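Local coordinates for methylocystis parvus OBBP MbnE (Methylocystis parvus OBBP, PDB 5ICQ), which probably binds methanobactin, a copper-chelating peptide, in the periplasm, as a solute-binding protein of family 5, at residues 342-347 / 419-424; 319-324 / 361-366; 168-173 / 183-188. One frame throughout, in Å; residues are numbered along the deposited sequence.

The three contacts lie in a periplasmic solute-binding protein whose name ties it to methanobactin. Contacts 1 and 2 are neighbours, with centres about 18 Å apart. They interlock along the chain, since their segments alternate, and strand 322-326 is followed by helix 336-343. They also touch: Phe346 CD2 of contact 1 lies 3.6 Å from Arg362 NH2 of contact 2, and Phe346 also packs on Phe324. Contact 3 closes earlier in the chain, in a beta hairpin of another sheet. Its centre is about 37 Å from that of contact 2 and about 50 Å from that of contact 1. Contacts 2 and 3 sit on opposite sides of the chain's centre.

Contact 1 (342-347 / 419-424)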
loop_
_atom_site.group_PDB
_atom_site.type_symbol
_atom_site.label_atom_id
_atom_site.label_comp_id
_atom_site.label_asym_id
_atom_site.label_seq_id
_atom_site.Cartn_x
_atom_site.Cartn_y
_atom_site.Cartn_z
ATOM N N PHE A 342 0.967 -24.170 -15.136
ATOM C CA PHE A 342 2.021 -23.266 -15.578
ATOM C C PHE A 342 2.736 -22.649 -14.385
ATOM O O PHE A 342 3.958 -22.450 -14.415
ATOM C CB PHE A 342 1.455 -22.161 -16.473
ATOM C CG PHE A 342 1.283 -22.556 -17.910
ATOM C CD1 PHE A 342 1.045 -23.875 -18.271
ATOM C CD2 PHE A 342 1.367 -21.590 -18.914
ATOM C CE1 PHE A 342 0.877 -24.223 -19.611
ATOM C CE2 PHE A 342 1.201 -21.931 -20.249
ATOM C CZ PHE A 342 0.953 -23.251 -20.600
ATOM N N GLY A 343 1.989 -22.360 -13.321
ATOM C CA GLY A 343 2.592 -21.791 -12.129
ATOM C C GLY A 343 3.614 -22.705 -11.490
ATOM O O GLY A 343 4.578 -22.235 -10.886
ATOM N N MET A 344 3.424 -24.020 -11.620
ATOM C CA MET A 344 4.367 -24.985 -11.061
ATOM C C MET A 344 5.747 -24.874 -11.673
ATOM O O MET A 344 6.721 -25.356 -11.084
ATOM C CB MET A 344 3.871 -26.410 -11.292
ATOM C CG MET A 344 2.652 -26.782 -10.508
ATOM S SD MET A 344 2.158 -28.457 -10.964
ATOM C CE MET A 344 0.727 -28.619 -9.896
ATOM N N MET A 345 5.852 -24.294 -12.859
ATOM C CA MET A 345 7.121 -24.308 -13.561
ATOM C C MET A 345 8.007 -23.120 -13.224
ATOM O O MET A 345 9.170 -23.105 -13.634
ATOM C CB MET A 345 6.878 -24.366 -15.064
ATOM C CG MET A 345 6.098 -25.605 -15.506
ATOM S SD MET A 345 6.886 -27.171 -15.042
ATOM C CE MET A 345 8.440 -27.053 -15.934
ATOM N N PHE A 346 7.515 -22.132 -12.480
ATOM C CA PHE A 346 8.371 -21.005 -12.120
ATOM C C PHE A 346 9.344 -21.428 -11.025
ATOM O O PHE A 346 8.920 -21.878 -9.959
ATOM C CB PHE A 346 7.557 -19.800 -11.651
ATOM C CG PHE A 346 8.422 -18.636 -11.257
ATOM C CD1 PHE A 346 9.171 -17.970 -12.215
ATOM C CD2 PHE A 346 8.526 -18.241 -9.936
ATOM C CE1 PHE A 346 9.996 -16.915 -11.868
ATOM C CE2 PHE A 346 9.345 -17.183 -9.584
ATOM C CZ PHE A 346 10.077 -16.521 -10.550
ATOM N N ASP A 347 10.646 -21.259 -11.270
ATOM C CA ASP A 347 11.684 -21.717 -10.341
ATOM C C ASP A 347 12.217 -20.514 -9.566
ATOM O O ASP A 347 13.177 -19.859 -9.977
ATOM C CB ASP A 347 12.794 -22.441 -11.098
ATOM C CG ASP A 347 13.839 -23.044 -10.169
ATOM O OD1 ASP A 347 13.893 -22.655 -8.986
ATOM O OD2 ASP A 347 14.614 -23.907 -10.620
ATOM N N ARG A 419 6.416 -33.363 -14.262
ATOM C CA ARG A 419 5.412 -34.423 -14.307
ATOM C C ARG A 419 4.105 -33.984 -13.656
ATOM O O ARG A 419 3.018 -34.305 -14.153
ATOM C CB ARG A 419 5.953 -35.690 -13.628
ATOM C CG ARG A 419 4.908 -36.738 -13.287
ATOM C CD ARG A 419 4.442 -37.535 -14.500
ATOM N NE ARG A 419 5.504 -37.723 -15.478
ATOM C CZ ARG A 419 5.394 -37.417 -16.767
ATOM N NH1 ARG A 419 4.259 -36.921 -17.241
ATOM N NH2 ARG A 419 6.416 -37.617 -17.589
ATOM N N ARG A 420 4.184 -33.269 -12.531
ATOM C CA ARG A 420 2.960 -32.770 -11.916
ATOM C C ARG A 420 2.239 -31.810 -12.847
ATOM O O ARG A 420 1.008 -31.861 -12.976
ATOM C CB ARG A 420 3.271 -32.078 -10.595
ATOM C CG ARG A 420 3.816 -32.998 -9.529
ATOM C CD ARG A 420 4.146 -32.191 -8.272
ATOM N NE ARG A 420 4.813 -33.003 -7.262
ATOM C CZ ARG A 420 5.317 -32.504 -6.140
ATOM N NH1 ARG A 420 5.233 -31.198 -5.916
ATOM N NH2 ARG A 420 5.908 -33.303 -5.256
ATOM N N ALA A 421 2.992 -30.925 -13.500
ATOM C CA ALA A 421 2.387 -29.970 -14.424
ATOM C C ALA A 421 1.737 -30.678 -15.609
ATOM O O ALA A 421 0.602 -30.368 -15.986
ATOM C CB ALA A 421 3.443 -28.973 -14.902
ATOM N N LEU A 422 2.442 -31.632 -16.214
ATOM C CA LEU A 422 1.892 -32.323 -17.380
ATOM C C LEU A 422 0.658 -33.140 -17.024
ATOM O O LEU A 422 -0.276 -33.237 -17.831
ATOM C CB LEU A 422 2.972 -33.210 -18.008
ATOM C CG LEU A 422 4.077 -32.405 -18.688
ATOM C CD1 LEU A 422 5.288 -33.279 -19.019
ATOM C CD2 LEU A 422 3.514 -31.753 -19.945
ATOM N N ASP A 423 0.623 -33.738 -15.828
ATOM C CA ASP A 423 -0.568 -34.480 -15.428
ATOM C C ASP A 423 -1.771 -33.556 -15.301
ATOM O O ASP A 423 -2.876 -33.899 -15.739
ATOM C CB ASP A 423 -0.328 -35.227 -14.108
ATOM C CG ASP A 423 0.690 -36.350 -14.243
ATOM O OD1 ASP A 423 1.064 -36.702 -15.381
ATOM O OD2 ASP A 423 1.123 -36.881 -13.198
ATOM N N LEU A 424 -1.583 -32.381 -14.695
ATOM C CA LEU A 424 -2.669 -31.406 -14.618
ATOM C C LEU A 424 -3.096 -30.950 -16.004
ATOM O O LEU A 424 -4.294 -30.826 -16.292
ATOM C CB LEU A 424 -2.238 -30.189 -13.794
ATOM C CG LEU A 424 -2.851 -29.940 -12.428
ATOM C CD1 LEU A 424 -2.361 -28.605 -11.894
ATOM C CD2 LEU A 424 -4.376 -29.993 -12.490
#
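Met344 lays its side chain against helix 415-427, touching Arg420, Ala421 and Leu424. The contact is apolar packing of a type I beta turn, Gly343 to Phe346, on one side of that helix. The turn continues on from helix 336-343, within the family 5 solute-binding region. Met344 carries most of the contact. Its CG stands anti to the carbonyl carbon (chi1 -69°), and beyond CG the chain is fully extended, which carries the sulfur to the helix backbone. SD lies 3.6 Å from Ala421 N, and it also meets Arg420 CB at 3.8 Å. Arg420 touches only with the root of its side chain; the rest is extended and leads away from the turn. The methyl of Met344 goes on to Leu424, and these two side chains cross at about a right angle. Leu424 also packs on Arg337, Glu340 and Ala341, so it links helix 336-343 to the same patch. Met345 has the opposite shape. Its chain is bent at chi2 and chi3, and this folding brings its sulfur round to Ala421. The small Ala421 thus meets both methionine sulfurs, with its CB 4.2 Å from Met344 SD. Further out, Met344 packs on Pro406 and Met417, and Met345 on Arg468. The turn's own bond, Phe346 N to Gly343 O, is weak; just before it Met345 N bonds to Phe342 O, which Tyr462 OH also meets. The closest apolar approaches use different ends: the methyl CE of Met344 lies 3.7 Å from Leu424 CD1, the sulfur SD of Met345 3.9 Å from Ala421 CB.

Contact 2 (319-324 / 361-366)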
loop_
_atom_site.group_PDB
_atom_site.type_symbol
_atom_site.label_atom_id
_atom_site.label_comp_id
_atom_site.label_asym_id
_atom_site.label_seq_id
_atom_site.Cartn_x
_atom_site.Cartn_y
_atom_site.Cartn_z
ATOM N N LYS A 319 2.639 -8.684 3.532
ATOM C CA LYS A 319 3.565 -8.597 2.413
ATOM C C LYS A 319 2.891 -9.125 1.153
ATOM O O LYS A 319 1.855 -9.799 1.214
ATOM C CB LYS A 319 4.838 -9.401 2.689
ATOM C CG LYS A 319 5.577 -8.997 3.968
ATOM C CD LYS A 319 6.262 -7.651 3.783
ATOM C CE LYS A 319 6.980 -7.221 5.048
ATOM N NZ LYS A 319 6.049 -7.182 6.215
ATOM N N GLY A 320 3.505 -8.835 0.010
ATOM C CA GLY A 320 2.948 -9.242 -1.271
ATOM C C GLY A 320 1.927 -8.226 -1.758
ATOM O O GLY A 320 1.710 -7.216 -1.093
ATOM N N LEU A 321 1.316 -8.464 -2.918
ATOM C CA LEU A 321 1.692 -9.561 -3.809
ATOM C C LEU A 321 1.930 -8.988 -5.209
ATOM O O LEU A 321 1.097 -8.235 -5.731
ATOM C CB LEU A 321 0.603 -10.651 -3.857
ATOM C CG LEU A 321 0.813 -11.840 -4.831
ATOM C CD1 LEU A 321 0.100 -13.101 -4.328
ATOM C CD2 LEU A 321 0.332 -11.515 -6.262
ATOM N N ASN A 322 3.074 -9.337 -5.789
ATOM C CA ASN A 322 3.373 -9.149 -7.201
ATOM C C ASN A 322 3.394 -10.518 -7.862
ATOM O O ASN A 322 3.680 -11.523 -7.208
ATOM C CB ASN A 322 4.745 -8.497 -7.428
ATOM C CG ASN A 322 4.922 -7.212 -6.675
ATOM O OD1 ASN A 322 3.984 -6.432 -6.526
ATOM N ND2 ASN A 322 6.142 -6.972 -6.204
ATOM N N GLY A 323 3.112 -10.565 -9.159
ATOM C CA GLY A 323 3.145 -11.864 -9.815
ATOM C C GLY A 323 2.995 -11.754 -11.313
ATOM O O GLY A 323 2.637 -10.701 -11.848
ATOM N N PHE A 324 3.281 -12.873 -11.989
ATOM C CA PHE A 324 2.897 -13.025 -13.387
ATOM C C PHE A 324 1.386 -13.180 -13.469
ATOM O O PHE A 324 0.832 -14.129 -12.911
ATOM C CB PHE A 324 3.562 -14.255 -14.019
ATOM C CG PHE A 324 5.051 -14.140 -14.210
ATOM C CD1 PHE A 324 5.582 -13.337 -15.221
ATOM C CD2 PHE A 324 5.917 -14.883 -13.420
ATOM C CE1 PHE A 324 6.964 -13.244 -15.412
ATOM C CE2 PHE A 324 7.293 -14.816 -13.618
ATOM C CZ PHE A 324 7.815 -13.989 -14.622
ATOM N N THR A 361 12.096 -13.705 -0.347
ATOM C CA THR A 361 11.325 -14.869 0.057
ATOM C C THR A 361 10.094 -14.980 -0.839
ATOM O O THR A 361 9.539 -13.967 -1.272
ATOM C CB THR A 361 10.930 -14.783 1.557
ATOM O OG1 THR A 361 10.242 -15.979 1.948
ATOM C CG2 THR A 361 10.033 -13.618 1.801
ATOM N N ARG A 362 9.687 -16.212 -1.142
ATOM C CA ARG A 362 8.543 -16.402 -2.033
ATOM C C ARG A 362 7.283 -15.810 -1.413
ATOM O O ARG A 362 7.034 -15.968 -0.217
ATOM C CB ARG A 362 8.322 -17.890 -2.316
ATOM C CG ARG A 362 7.344 -18.163 -3.485
ATOM C CD ARG A 362 8.035 -17.903 -4.853
ATOM N NE ARG A 362 7.080 -17.885 -5.967
ATOM C CZ ARG A 362 6.715 -18.963 -6.668
ATOM N NH1 ARG A 362 7.234 -20.154 -6.391
ATOM N NH2 ARG A 362 5.827 -18.844 -7.647
ATOM N N THR A 363 6.490 -15.115 -2.235
ATOM C CA THR A 363 5.166 -14.670 -1.810
ATOM C C THR A 363 4.163 -15.820 -1.910
ATOM O O THR A 363 4.004 -16.432 -2.976
ATOM C CB THR A 363 4.717 -13.481 -2.656
ATOM O OG1 THR A 363 5.659 -12.413 -2.483
ATOM C CG2 THR A 363 3.326 -13.002 -2.210
ATOM N N LYS A 364 3.489 -16.121 -0.796
ATOM C CA LYS A 364 2.620 -17.293 -0.724
ATOM C C LYS A 364 1.153 -16.948 -0.544
ATOM O O LYS A 364 0.323 -17.861 -0.488
ATOM C CB LYS A 364 3.071 -18.215 0.425
ATOM C CG LYS A 364 4.532 -18.614 0.332
ATOM C CD LYS A 364 4.852 -19.863 1.149
ATOM C CE LYS A 364 4.950 -19.570 2.628
ATOM N NZ LYS A 364 5.604 -20.704 3.354
ATOM N N SER A 365 0.810 -15.667 -0.456
ATOM C CA SER A 365 -0.531 -15.251 -0.082
ATOM C C SER A 365 -0.715 -13.823 -0.564
ATOM O O SER A 365 0.263 -13.092 -0.744
ATOM C CB SER A 365 -0.723 -15.356 1.444
ATOM O OG SER A 365 -1.827 -14.591 1.896
ATOM N N PHE A 366 -1.972 -13.439 -0.796
ATOM C CA PHE A 366 -2.243 -12.035 -1.082
ATOM C C PHE A 366 -2.110 -11.153 0.149
ATOM O O PHE A 366 -2.085 -9.929 0.006
ATOM C CB PHE A 366 -3.636 -11.873 -1.705
ATOM C CG PHE A 366 -3.682 -12.300 -3.137
ATOM C CD1 PHE A 366 -3.924 -13.622 -3.474
ATOM C CD2 PHE A 366 -3.397 -11.384 -4.146
ATOM C CE1 PHE A 366 -3.913 -14.028 -4.818
ATOM C CE2 PHE A 366 -3.401 -11.773 -5.473
ATOM C CZ PHE A 366 -3.663 -13.094 -5.808
HETATM O O HOH W 1 5.258 -10.285 -4.038
#
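Leu321 sets one methyl over the face of the Phe366 ring. CD1 sits 3.8 Å from the ring centroid and only 6° off the ring normal, a CH-pi contact almost exactly over the centre. The other methyl, CD2, reaches the ring atom CE2 of Phe366 at 3.8 Å. Leu321 CG is anti to the backbone N (chi1 176°), which places both methyls against the Phe366 ring. On the same leucine packs the methyl of Thr363, with CG2 3.8 Å from Leu321 CG. That methyl also lies against Gly320 CA at 3.9 Å. A side chain at Gly320 would run into Thr363 CG2, and the backbone conformation there also suits glycine alone. The peptide bond between Gly320 and Leu321 is cis.

The hydroxyl branch of Thr363, beside the backbone N, makes the polar contacts. Its OG1 is hydrogen-bonded to His572 ND1, and also to a water at 2.7 Å. The same water accepts from Asn322 N at 3.0 Å, so it bridges the two segments. Further out, Asp558 takes hold of the 361-366 segment through Ser365 OG and Phe366 N, and Trp513 meets the Phe366 ring with its plane nearly perpendicular. Asn322 bonds to Leu570 of strand 567-572 in the mixed sheet, where strand 361-362 pairs with that same strand, and Leu321 bonds to Tyr499 just beyond strand 494-498.

The chemistry is divided. Buried methyls and an aromatic face supply the direct contact, and the polar link between the segments runs through a water. The join therefore probably depends on close shape fit, with the threonine rotation fixed by its bonds to histidine and water.

Contact 3 (168-173 / 183-188); sequences GLVKSA and YDLTGV
Asp184 O takes a 2.7 Å hydrogen bond from Lys171 N, and the donor lies almost in line with the carbonyl. Ser172 N reaches the same oxygen in a longer, weak bond. Lys171 and Ser172 thus both face Asp184, a classic beta bulge at the start of the hairpin formed by strands 172-175 and 180-184. The return bond is straighter: Asp184 N donates to Ser172 O at 2.8 Å, with an angle of 165° at the hydrogen.

The Asp184 carboxylate makes an Asx turn. OD1 accepts from Thr186 N at 3.0 Å, and from Thr186 OG1 on the syn side. Arg126 NH1 adds a salt bridge to OD1, so this atom has three polar partners. An alanine at Asp184 would keep the backbone pairing atoms, but Arg126 would probably lose its charge partner and the Thr186 hydroxyl would be likely to turn more freely. The Lys171 chain, bent at chi2 (-56°) and chi4, crosses the Asp184 side chain at a slant and bonds through NZ to Thr186 O at 3.1 Å.

Apolar side chains pack on the face that carries Ala173 and Tyr183. Val170 CG1 meets the edge of the Tyr183 ring, near its plane, while CG2 touches Leu185 CD2. Ala173 and Tyr183 form an antiparallel non-hydrogen-bonded pair, and the methyl of Ala173 rests obliquely by the ring, 3.6 Å from Tyr183 CE1. Phe152 of helix 145-158 backs this group, touching Val170, Ala173 and Tyr183. Leu193 of helix 193-198 packs on Leu169 and Leu185. Beyond the paired strands, Leu169 and Val188 cross at about a right angle, with Leu169 CB 3.7 Å from Val188 CG2.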
loop_
_atom_site.group_PDB
_atom_site.type_symbol
_atom_site.label_atom_id
_atom_site.label_comp_id
_atom_site.label_asym_id
_atom_site.label_seq_id
_atom_site.Cartn_x
_atom_site.Cartn_y
_atom_site.Cartn_z
ATOM N N GLY A 168 -18.660 11.598 -2.929
ATOM C CA GLY A 168 -19.912 11.661 -3.662
ATOM C C GLY A 168 -21.014 10.796 -3.086
ATOM O O GLY A 168 -22.181 11.000 -3.421
ATOM N N LEU A 169 -20.674 9.834 -2.225
ATOM C CA LEU A 169 -21.692 8.994 -1.607
ATOM C C LEU A 169 -22.409 9.694 -0.464
ATOM O O LEU A 169 -23.505 9.269 -0.086
ATOM C CB LEU A 169 -21.072 7.693 -1.089
ATOM C CG LEU A 169 -20.437 6.729 -2.090
ATOM C CD1 LEU A 169 -19.680 5.637 -1.350
ATOM C CD2 LEU A 169 -21.510 6.120 -2.976
ATOM N N VAL A 170 -21.815 10.754 0.094
ATOM C CA VAL A 170 -22.412 11.434 1.237
ATOM C C VAL A 170 -23.736 12.062 0.828
ATOM O O VAL A 170 -23.831 12.718 -0.215
ATOM C CB VAL A 170 -21.442 12.492 1.784
ATOM C CG1 VAL A 170 -22.108 13.312 2.877
ATOM C CG2 VAL A 170 -20.180 11.823 2.307
ATOM N N LYS A 171 -24.763 11.892 1.665
ATOM C CA LYS A 171 -26.065 12.466 1.332
ATOM C C LYS A 171 -26.115 13.961 1.630
ATOM O O LYS A 171 -26.638 14.737 0.824
ATOM C CB LYS A 171 -27.172 11.733 2.084
ATOM C CG LYS A 171 -27.381 10.292 1.638
ATOM C CD LYS A 171 -27.654 10.235 0.145
ATOM C CE LYS A 171 -28.209 8.879 -0.285
ATOM N NZ LYS A 171 -27.199 7.795 -0.169
ATOM N N SER A 172 -25.584 14.391 2.772
ATOM C CA SER A 172 -25.463 15.819 3.031
ATOM C C SER A 172 -24.301 16.058 3.980
ATOM O O SER A 172 -23.950 15.192 4.783
ATOM C CB SER A 172 -26.748 16.425 3.616
ATOM O OG SER A 172 -26.914 16.086 4.980
ATOM N N ALA A 173 -23.701 17.243 3.858
ATOM C CA ALA A 173 -22.634 17.716 4.735
ATOM C C ALA A 173 -23.015 19.110 5.204
ATOM O O ALA A 173 -23.140 20.024 4.382
ATOM C CB ALA A 173 -21.286 17.754 4.011
ATOM N N TYR A 183 -22.200 14.731 8.805
ATOM C CA TYR A 183 -22.307 14.028 7.530
ATOM C C TYR A 183 -23.465 13.030 7.596
ATOM O O TYR A 183 -23.485 12.154 8.475
ATOM C CB TYR A 183 -21.012 13.294 7.179
ATOM C CG TYR A 183 -19.838 14.183 6.835
ATOM C CD1 TYR A 183 -19.762 14.818 5.603
ATOM C CD2 TYR A 183 -18.772 14.338 7.718
ATOM C CE1 TYR A 183 -18.682 15.612 5.272
ATOM C CE2 TYR A 183 -17.681 15.134 7.392
ATOM C CZ TYR A 183 -17.640 15.764 6.168
ATOM O OH TYR A 183 -16.556 16.555 5.849
ATOM N N ASP A 184 -24.415 13.172 6.664
ATOM C CA ASP A 184 -25.517 12.241 6.447
ATOM C C ASP A 184 -25.088 11.121 5.507
ATOM O O ASP A 184 -24.839 11.360 4.322
ATOM C CB ASP A 184 -26.696 13.055 5.914
ATOM C CG ASP A 184 -27.854 12.211 5.355
ATOM O OD1 ASP A 184 -27.709 11.056 4.972
ATOM O OD2 ASP A 184 -28.985 12.736 5.356
ATOM N N LEU A 185 -25.044 9.884 6.023
ATOM C CA LEU A 185 -24.710 8.719 5.208
ATOM C C LEU A 185 -25.874 7.728 5.105
ATOM O O LEU A 185 -25.643 6.540 4.899
ATOM C CB LEU A 185 -23.468 8.005 5.756
ATOM C CG LEU A 185 -22.290 8.865 6.230
ATOM C CD1 LEU A 185 -21.159 7.985 6.783
ATOM C CD2 LEU A 185 -21.799 9.735 5.107
ATOM N N THR A 186 -27.127 8.171 5.258
ATOM C CA THR A 186 -28.241 7.221 5.166
ATOM C C THR A 186 -28.311 6.578 3.788
ATOM O O THR A 186 -28.218 7.259 2.762
ATOM C CB THR A 186 -29.590 7.870 5.484
ATOM O OG1 THR A 186 -29.701 9.145 4.841
ATOM C CG2 THR A 186 -29.864 7.944 6.987
ATOM N N GLY A 187 -28.479 5.256 3.774
ATOM C CA GLY A 187 -28.665 4.513 2.550
ATOM C C GLY A 187 -27.403 4.135 1.808
ATOM O O GLY A 187 -27.502 3.506 0.747
ATOM N N VAL A 188 -26.222 4.484 2.317
ATOM C CA VAL A 188 -24.996 4.175 1.580
ATOM C C VAL A 188 -24.483 2.775 1.909
ATOM O O VAL A 188 -24.070 2.041 1.009
ATOM C CB VAL A 188 -23.913 5.256 1.818
ATOM C CG1 VAL A 188 -23.447 5.282 3.258
ATOM C CG2 VAL A 188 -22.720 5.027 0.891
#